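Local coordinates for tRNA nucleotidyl transferase-related protein (Thermotoga maritima, PDB 3H38), which probably adds CCA to the 3' end of tRNA from CTP and ATP as a magnesium-dependent class II nucleotidyltransferase, here represented by its catalytic C-terminal portion, at residues 87-90 and 96-99; 166-171 and 197-202; 267-272 and 362-367. All coordinates share one frame; numbering follows the deposited sequence.

Contact 1 of 3, residues 87-90 and 96-99; sequences TASL and LRID
The carboxylate of Asp-99 and the guanidinium of Arg-97 meet Ser-89 on one face of a beta hairpin in the nucleotidyltransferase head domain. Asp-99 OD1 lies above one face of the guanidinium, displaced toward its rim. It sits 3.5 Å from Arg-97 NH1, but no N-H points at it, so the attraction is one of charge alone. Ser-89 OG comes obliquely to the guanidinium and makes no hydrogen bond with it. Instead the hydroxyl donates to Asp-99 OD1 over 2.8 Å and meets that oxygen nearly along its C-O axis. The chi1 of Ser-89, -60°, sets OG beside its own backbone N, within reach of the carboxylate. Ser-89 OG is also hydrogen-bonded to His-82 NE2.

Asp-99 binds magnesium in this enzyme, though no metal is bound to this chain. The nearest side-chain atoms of Asp-99 and Asp-57, another magnesium ligand, on the adjoining strand 56-60, are about 4 Å apart. Ser-89 is thus probably a second-shell residue, helping to hold Asp-99 OD1.

The other face of the hairpin is apolar. Leu-90 and Ile-98 lie side by side there, with Leu-90 CB 4.2 Å from Ile-98 CB. They form an antiparallel hydrogen-bonded pair. Leu-90 N donates to Ile-98 O over 2.7 Å. The return bond from Ile-98 N to Leu-90 O is the straighter, with an N-H...O angle of 161°.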
# COMPACT_ATOMS: atom_id res chain seq x y z
N THR A 87 -4.47 23.94 7.71
CA THR A 87 -4.46 22.63 8.31
C THR A 87 -3.59 22.66 9.55
O THR A 87 -2.50 23.24 9.57
CB THR A 87 -3.97 21.59 7.30
OG1 THR A 87 -5.03 21.29 6.38
CG2 THR A 87 -3.54 20.31 7.99
N ALA A 88 -4.10 22.04 10.60
CA ALA A 88 -3.38 22.03 11.85
C ALA A 88 -3.64 20.70 12.50
O ALA A 88 -4.59 20.01 12.13
CB ALA A 88 -3.87 23.16 12.75
N SER A 89 -2.79 20.34 13.45
CA SER A 89 -3.00 19.16 14.26
C SER A 89 -2.64 19.46 15.71
O SER A 89 -1.56 19.96 15.99
CB SER A 89 -2.19 17.99 13.71
OG SER A 89 -2.59 17.70 12.38
N LEU A 90 -3.53 19.13 16.63
CA LEU A 90 -3.21 19.31 18.02
C LEU A 90 -2.93 17.95 18.59
O LEU A 90 -3.76 17.07 18.57
CB LEU A 90 -4.32 20.00 18.77
CG LEU A 90 -4.11 20.57 20.17
CD1 LEU A 90 -2.81 21.22 20.35
CD2 LEU A 90 -5.15 21.53 20.50
N LEU A 96 -3.89 11.11 22.23
CA LEU A 96 -4.59 11.24 20.96
C LEU A 96 -4.38 12.60 20.29
O LEU A 96 -4.02 13.58 20.95
CB LEU A 96 -6.08 10.92 21.11
CG LEU A 96 -6.61 9.90 20.10
CD1 LEU A 96 -8.03 9.49 20.43
CD2 LEU A 96 -6.51 10.40 18.65
N ARG A 97 -4.61 12.65 18.98
CA ARG A 97 -4.27 13.82 18.20
C ARG A 97 -5.41 14.32 17.29
O ARG A 97 -6.01 13.55 16.52
CB ARG A 97 -3.00 13.55 17.40
CG ARG A 97 -3.21 12.91 16.04
CD ARG A 97 -2.81 13.86 14.93
NE ARG A 97 -2.34 13.11 13.76
CZ ARG A 97 -1.53 13.60 12.83
NH1 ARG A 97 -1.08 14.85 12.94
NH2 ARG A 97 -1.16 12.85 11.80
N ILE A 98 -5.67 15.62 17.38
CA ILE A 98 -6.76 16.26 16.66
C ILE A 98 -6.28 16.89 15.36
O ILE A 98 -5.44 17.79 15.37
CB ILE A 98 -7.37 17.37 17.54
CG1 ILE A 98 -7.65 16.83 18.94
CG2 ILE A 98 -8.62 17.95 16.89
CD1 ILE A 98 -7.92 17.90 19.99
N ASP A 99 -6.80 16.41 14.24
CA ASP A 99 -6.59 17.07 12.96
C ASP A 99 -7.67 18.15 12.82
O ASP A 99 -8.82 17.96 13.24
CB ASP A 99 -6.70 16.07 11.81
CG ASP A 99 -5.51 15.09 11.77
OD1 ASP A 99 -4.36 15.54 11.92
OD2 ASP A 99 -5.75 13.87 11.56

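Contact 2 of 3, residues 166-171 and 197-202; sequences LHTLSF and ERLLKQ
Phe-171 lays one face of its ring against the backbone of Leu-200, where the short helix 170-173 packs on helix 194-205. This is apolar helix packing, and no hydrogen bond crosses between the two segments. The tight part is the ring itself. Leu-200 CA stands over the face, 4.0 Å from the ring centroid and 29° off the normal, as a CH-pi contact. Phe-171 CE2 is 3.4 Å from Leu-200 N, and Leu-200 CB also touches this side of the ring at 3.7 Å from Phe-171 CE2. Leu-199 comes in at the ring edge instead, with its CB 3.6 Å from Phe-171 CD2. A chi1 of -69° sets Phe-171 CG beside the backbone N, and the ring lies against helix 194-205.

The loose part is the turn before the short helix. His-167 to Ser-170 form a type I beta turn. Exposed Thr-168 meets Leu-199 there through its backbone, with Thr-168 O 3.9 Å from Leu-199 CG.

Helix 177-187 adds to the buried side, with Arg-177 and Ile-178 against Phe-171 and Ala-181 against Leu-200. Arg-177 binds CTP and ATP in this enzyme, so the packing borders the nucleotide site, although no nucleotide is bound to this chain. Ser-170 OG is hydrogen-bonded to Arg-177 NH1. At the exposed end, Thr-168 CG2 stays 4.4 Å from Leu-199 CD1.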
# COMPACT_ATOMS: atom_id res chain seq x y z
N LEU A 166 -19.73 11.39 -6.52
CA LEU A 166 -20.67 12.49 -6.27
C LEU A 166 -21.13 13.30 -7.48
O LEU A 166 -22.11 14.04 -7.37
CB LEU A 166 -20.12 13.45 -5.21
CG LEU A 166 -19.41 12.92 -3.95
CD1 LEU A 166 -19.40 14.00 -2.90
CD2 LEU A 166 -20.08 11.69 -3.42
N HIS A 167 -20.43 13.20 -8.61
CA HIS A 167 -20.81 13.90 -9.85
C HIS A 167 -20.14 13.25 -11.05
O HIS A 167 -19.21 12.44 -10.89
CB HIS A 167 -20.39 15.37 -9.82
CG HIS A 167 -18.91 15.56 -9.74
ND1 HIS A 167 -18.22 15.59 -8.55
CD2 HIS A 167 -17.98 15.70 -10.73
CE1 HIS A 167 -16.93 15.76 -8.80
NE2 HIS A 167 -16.76 15.82 -10.11
N THR A 168 -20.59 13.67 -12.24
CA THR A 168 -20.15 13.08 -13.52
C THR A 168 -18.68 13.21 -13.95
O THR A 168 -18.21 12.43 -14.76
CB THR A 168 -21.04 13.57 -14.69
OG1 THR A 168 -22.35 13.03 -14.51
CG2 THR A 168 -20.52 13.06 -16.04
N LEU A 169 -17.97 14.19 -13.43
CA LEU A 169 -16.61 14.44 -13.88
C LEU A 169 -15.64 13.92 -12.83
O LEU A 169 -14.46 14.28 -12.81
CB LEU A 169 -16.40 15.95 -14.08
CG LEU A 169 -16.71 16.49 -15.48
CD1 LEU A 169 -17.56 15.52 -16.30
CD2 LEU A 169 -17.35 17.86 -15.40
N SER A 170 -16.15 13.09 -11.93
CA SER A 170 -15.33 12.71 -10.79
C SER A 170 -14.05 11.96 -11.18
O SER A 170 -12.97 12.18 -10.60
CB SER A 170 -16.13 11.93 -9.75
OG SER A 170 -15.27 11.58 -8.69
N PHE A 171 -14.14 11.08 -12.17
CA PHE A 171 -12.96 10.33 -12.58
C PHE A 171 -12.02 11.16 -13.42
O PHE A 171 -10.80 11.03 -13.29
CB PHE A 171 -13.34 9.05 -13.31
CG PHE A 171 -13.98 8.04 -12.41
CD1 PHE A 171 -13.29 7.55 -11.31
CD2 PHE A 171 -15.29 7.61 -12.64
CE1 PHE A 171 -13.87 6.64 -10.43
CE2 PHE A 171 -15.88 6.67 -11.78
CZ PHE A 171 -15.17 6.19 -10.68
N GLU A 197 -19.75 2.95 -12.56
CA GLU A 197 -18.95 1.96 -13.29
C GLU A 197 -18.71 2.37 -14.75
O GLU A 197 -17.58 2.33 -15.27
CB GLU A 197 -19.57 0.55 -13.22
CG GLU A 197 -19.21 -0.31 -14.44
CD GLU A 197 -19.16 -1.81 -14.16
OE1 GLU A 197 -19.78 -2.27 -13.18
OE2 GLU A 197 -18.51 -2.54 -14.94
N ARG A 198 -19.77 2.75 -15.43
CA ARG A 198 -19.61 3.30 -16.72
C ARG A 198 -18.70 4.48 -16.77
O ARG A 198 -17.91 4.60 -17.65
CB ARG A 198 -20.95 3.65 -17.30
CG ARG A 198 -20.86 4.48 -18.49
CD ARG A 198 -21.96 4.25 -19.44
NE ARG A 198 -21.44 4.18 -20.80
CZ ARG A 198 -22.18 4.07 -21.90
NH1 ARG A 198 -21.60 4.00 -23.08
NH2 ARG A 198 -23.50 4.02 -21.80
N LEU A 199 -18.83 5.39 -15.82
CA LEU A 199 -17.95 6.55 -15.75
C LEU A 199 -16.47 6.14 -15.62
O LEU A 199 -15.58 6.72 -16.24
CB LEU A 199 -18.37 7.44 -14.57
CG LEU A 199 -19.29 8.64 -14.80
CD1 LEU A 199 -19.88 8.69 -16.20
CD2 LEU A 199 -20.40 8.73 -13.75
N LEU A 200 -16.23 5.13 -14.80
CA LEU A 200 -14.89 4.58 -14.56
C LEU A 200 -14.29 4.07 -15.87
O LEU A 200 -13.14 4.40 -16.21
CB LEU A 200 -14.99 3.46 -13.50
CG LEU A 200 -13.72 2.89 -12.84
CD1 LEU A 200 -13.90 2.55 -11.37
CD2 LEU A 200 -13.22 1.66 -13.60
N LYS A 201 -15.08 3.31 -16.62
CA LYS A 201 -14.62 2.69 -17.87
C LYS A 201 -14.27 3.71 -18.93
O LYS A 201 -13.30 3.54 -19.69
CB LYS A 201 -15.71 1.77 -18.45
CG LYS A 201 -16.01 0.53 -17.63
CD LYS A 201 -16.71 -0.51 -18.50
CE LYS A 201 -17.34 -1.64 -17.69
NZ LYS A 201 -17.80 -2.72 -18.60
N GLN A 202 -15.08 4.76 -19.01
CA GLN A 202 -14.85 5.84 -19.98
C GLN A 202 -13.48 6.45 -19.72
O GLN A 202 -12.64 6.53 -20.61
CB GLN A 202 -15.94 6.92 -19.90
CG GLN A 202 -17.32 6.44 -20.32
CD GLN A 202 -18.39 7.54 -20.29
OE1 GLN A 202 -19.47 7.38 -20.86
NE2 GLN A 202 -18.09 8.65 -19.62

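Contact 3 of 3, residues 267-272 and 362-367; sequences IPWVEE and LFKSYL
Trp-269 receives the side chain of Lys-364 over one face of its indole. The ammonium makes a cation-pi contact, with Lys-364 NZ 3.9 Å from the centroid of the five-membered ring of Trp-269 and 26° off its normal. Lys-364 CE lies more squarely above the same ring, 3.8 Å from the centroid and 5° off the normal. Nearer the backbone of Lys-364, its CB approaches Trp-269 CZ2 at 3.7 Å. The lysine chain is extended beyond CG, so its methylenes run across the indole from the six-membered ring to the five-membered one. Leu-367 adds an apolar touch, its CD2 4.2 Å from Trp-269 CZ3.

The indole extends from helix 254-274 toward helix 357-371 with CG anti to the Trp-269 backbone N (chi1 -175°). This bridges backbones whose nearest CA atoms, those of Trp-269 and Lys-364, are 9.0 Å apart. Phe-274 touches both Trp-269 and Leu-367. Glu-360, one turn before Lys-364, forms a salt bridge with its NZ.

The contact joins two helices of the all-helical C-terminal part, away from the nucleotide and metal sites. The ammonium has an aromatic face and a carboxylate as partners; Glu-360 probably balances its charge, while the methylenes pack on the indole.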
# COMPACT_ATOMS: atom_id res chain seq x y z
N ILE A 267 4.21 -14.33 0.04
CA ILE A 267 4.80 -13.10 0.53
C ILE A 267 4.98 -13.06 2.06
O ILE A 267 6.01 -12.59 2.56
CB ILE A 267 4.07 -11.87 -0.03
CG1 ILE A 267 4.69 -11.50 -1.40
CG2 ILE A 267 4.11 -10.69 0.95
CD1 ILE A 267 4.02 -10.34 -2.10
N PRO A 268 4.00 -13.59 2.82
CA PRO A 268 4.13 -13.46 4.27
C PRO A 268 5.17 -14.44 4.81
O PRO A 268 5.85 -14.12 5.79
CB PRO A 268 2.73 -13.82 4.78
CG PRO A 268 1.85 -13.97 3.54
CD PRO A 268 2.78 -14.31 2.44
N TRP A 269 5.28 -15.61 4.18
CA TRP A 269 6.33 -16.58 4.52
C TRP A 269 7.70 -15.96 4.29
O TRP A 269 8.70 -16.50 4.74
CB TRP A 269 6.20 -17.84 3.66
CG TRP A 269 7.15 -18.96 4.00
CD1 TRP A 269 6.85 -20.10 4.68
CD2 TRP A 269 8.54 -19.07 3.64
NE1 TRP A 269 7.96 -20.90 4.79
CE2 TRP A 269 9.01 -20.30 4.16
CE3 TRP A 269 9.43 -18.26 2.94
CZ2 TRP A 269 10.33 -20.73 4.00
CZ3 TRP A 269 10.74 -18.68 2.79
CH2 TRP A 269 11.17 -19.91 3.31
N VAL A 270 7.75 -14.83 3.59
CA VAL A 270 9.02 -14.18 3.30
C VAL A 270 9.28 -13.05 4.27
O VAL A 270 10.41 -12.82 4.69
CB VAL A 270 9.08 -13.61 1.87
CG1 VAL A 270 10.34 -12.77 1.69
CG2 VAL A 270 9.02 -14.71 0.84
N GLU A 271 8.22 -12.32 4.61
CA GLU A 271 8.30 -11.28 5.63
C GLU A 271 8.59 -11.97 6.96
O GLU A 271 9.18 -11.37 7.88
CB GLU A 271 7.00 -10.49 5.72
CG GLU A 271 6.64 -9.71 4.47
CD GLU A 271 5.48 -8.76 4.68
OE1 GLU A 271 5.61 -7.56 4.37
OE2 GLU A 271 4.42 -9.22 5.17
N GLU A 272 8.13 -13.21 7.04
CA GLU A 272 8.36 -14.11 8.16
C GLU A 272 9.78 -14.60 8.34
O GLU A 272 10.37 -14.46 9.37
CB GLU A 272 7.46 -15.32 7.94
CG GLU A 272 7.35 -16.36 9.04
CD GLU A 272 6.56 -17.61 8.59
OE1 GLU A 272 7.13 -18.72 8.62
OE2 GLU A 272 5.37 -17.49 8.21
N LEU A 362 10.28 -27.43 -1.47
CA LEU A 362 11.71 -27.66 -1.48
C LEU A 362 12.53 -26.41 -1.54
O LEU A 362 13.29 -26.11 -0.64
CB LEU A 362 12.04 -28.41 -2.76
CG LEU A 362 13.17 -29.42 -2.93
CD1 LEU A 362 13.70 -29.34 -4.31
CD2 LEU A 362 14.25 -29.30 -1.93
N PHE A 363 12.31 -25.61 -2.57
CA PHE A 363 12.90 -24.29 -2.68
C PHE A 363 12.79 -23.47 -1.38
O PHE A 363 13.75 -22.82 -0.98
CB PHE A 363 12.27 -23.56 -3.87
CG PHE A 363 12.81 -22.17 -4.10
CD1 PHE A 363 14.12 -21.99 -4.51
CD2 PHE A 363 11.99 -21.05 -3.94
CE1 PHE A 363 14.60 -20.71 -4.74
CE2 PHE A 363 12.48 -19.78 -4.16
CZ PHE A 363 13.78 -19.60 -4.57
N LYS A 364 11.64 -23.53 -0.72
CA LYS A 364 11.46 -22.79 0.54
C LYS A 364 12.52 -23.15 1.57
O LYS A 364 12.98 -22.29 2.33
CB LYS A 364 10.08 -23.06 1.13
CG LYS A 364 8.99 -22.18 0.60
CD LYS A 364 7.65 -22.53 1.21
CE LYS A 364 6.64 -21.41 0.99
NZ LYS A 364 5.43 -21.67 1.81
N SER A 365 12.80 -24.44 1.75
CA SER A 365 13.87 -24.83 2.64
C SER A 365 15.26 -24.60 2.14
O SER A 365 16.10 -24.12 2.84
CB SER A 365 13.70 -26.23 3.21
OG SER A 365 13.38 -26.12 4.59
N TYR A 366 15.49 -24.93 0.90
CA TYR A 366 16.81 -24.66 0.35
C TYR A 366 17.18 -23.22 0.71
O TYR A 366 18.32 -22.91 1.03
CB TYR A 366 16.80 -24.84 -1.17
CG TYR A 366 17.05 -26.25 -1.62
CD1 TYR A 366 17.40 -26.53 -2.93
CD2 TYR A 366 16.95 -27.31 -0.72
CE1 TYR A 366 17.64 -27.84 -3.35
CE2 TYR A 366 17.19 -28.62 -1.12
CZ TYR A 366 17.53 -28.88 -2.44
OH TYR A 366 17.77 -30.18 -2.85
N LEU A 367 16.17 -22.36 0.66
CA LEU A 367 16.29 -20.94 0.95
C LEU A 367 16.68 -20.71 2.41
O LEU A 367 17.50 -19.83 2.73
CB LEU A 367 14.93 -20.30 0.69
CG LEU A 367 14.75 -18.92 0.06
CD1 LEU A 367 15.79 -18.63 -1.01
CD2 LEU A 367 13.35 -18.87 -0.51

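The three contacts follow one another along the chain and share no helix or strand. Their nearest atoms stay about 19 Å or more apart. Contact 1 lies in the beta sheet of the head domain. It combines backbone hydrogen bonding with a polar group at the metal site. Contact 2 joins helices near nucleotide-binding arginines, and its chemistry is apolar, running from a buried ring to an exposed turn. Contact 3 is on the opposite side of the chain's centre from both. It is a partly buried helix pair, and it depends on a lysine and an indole. None is wholly core. All three are partly buried; only contact 2 includes an exposed touching residue.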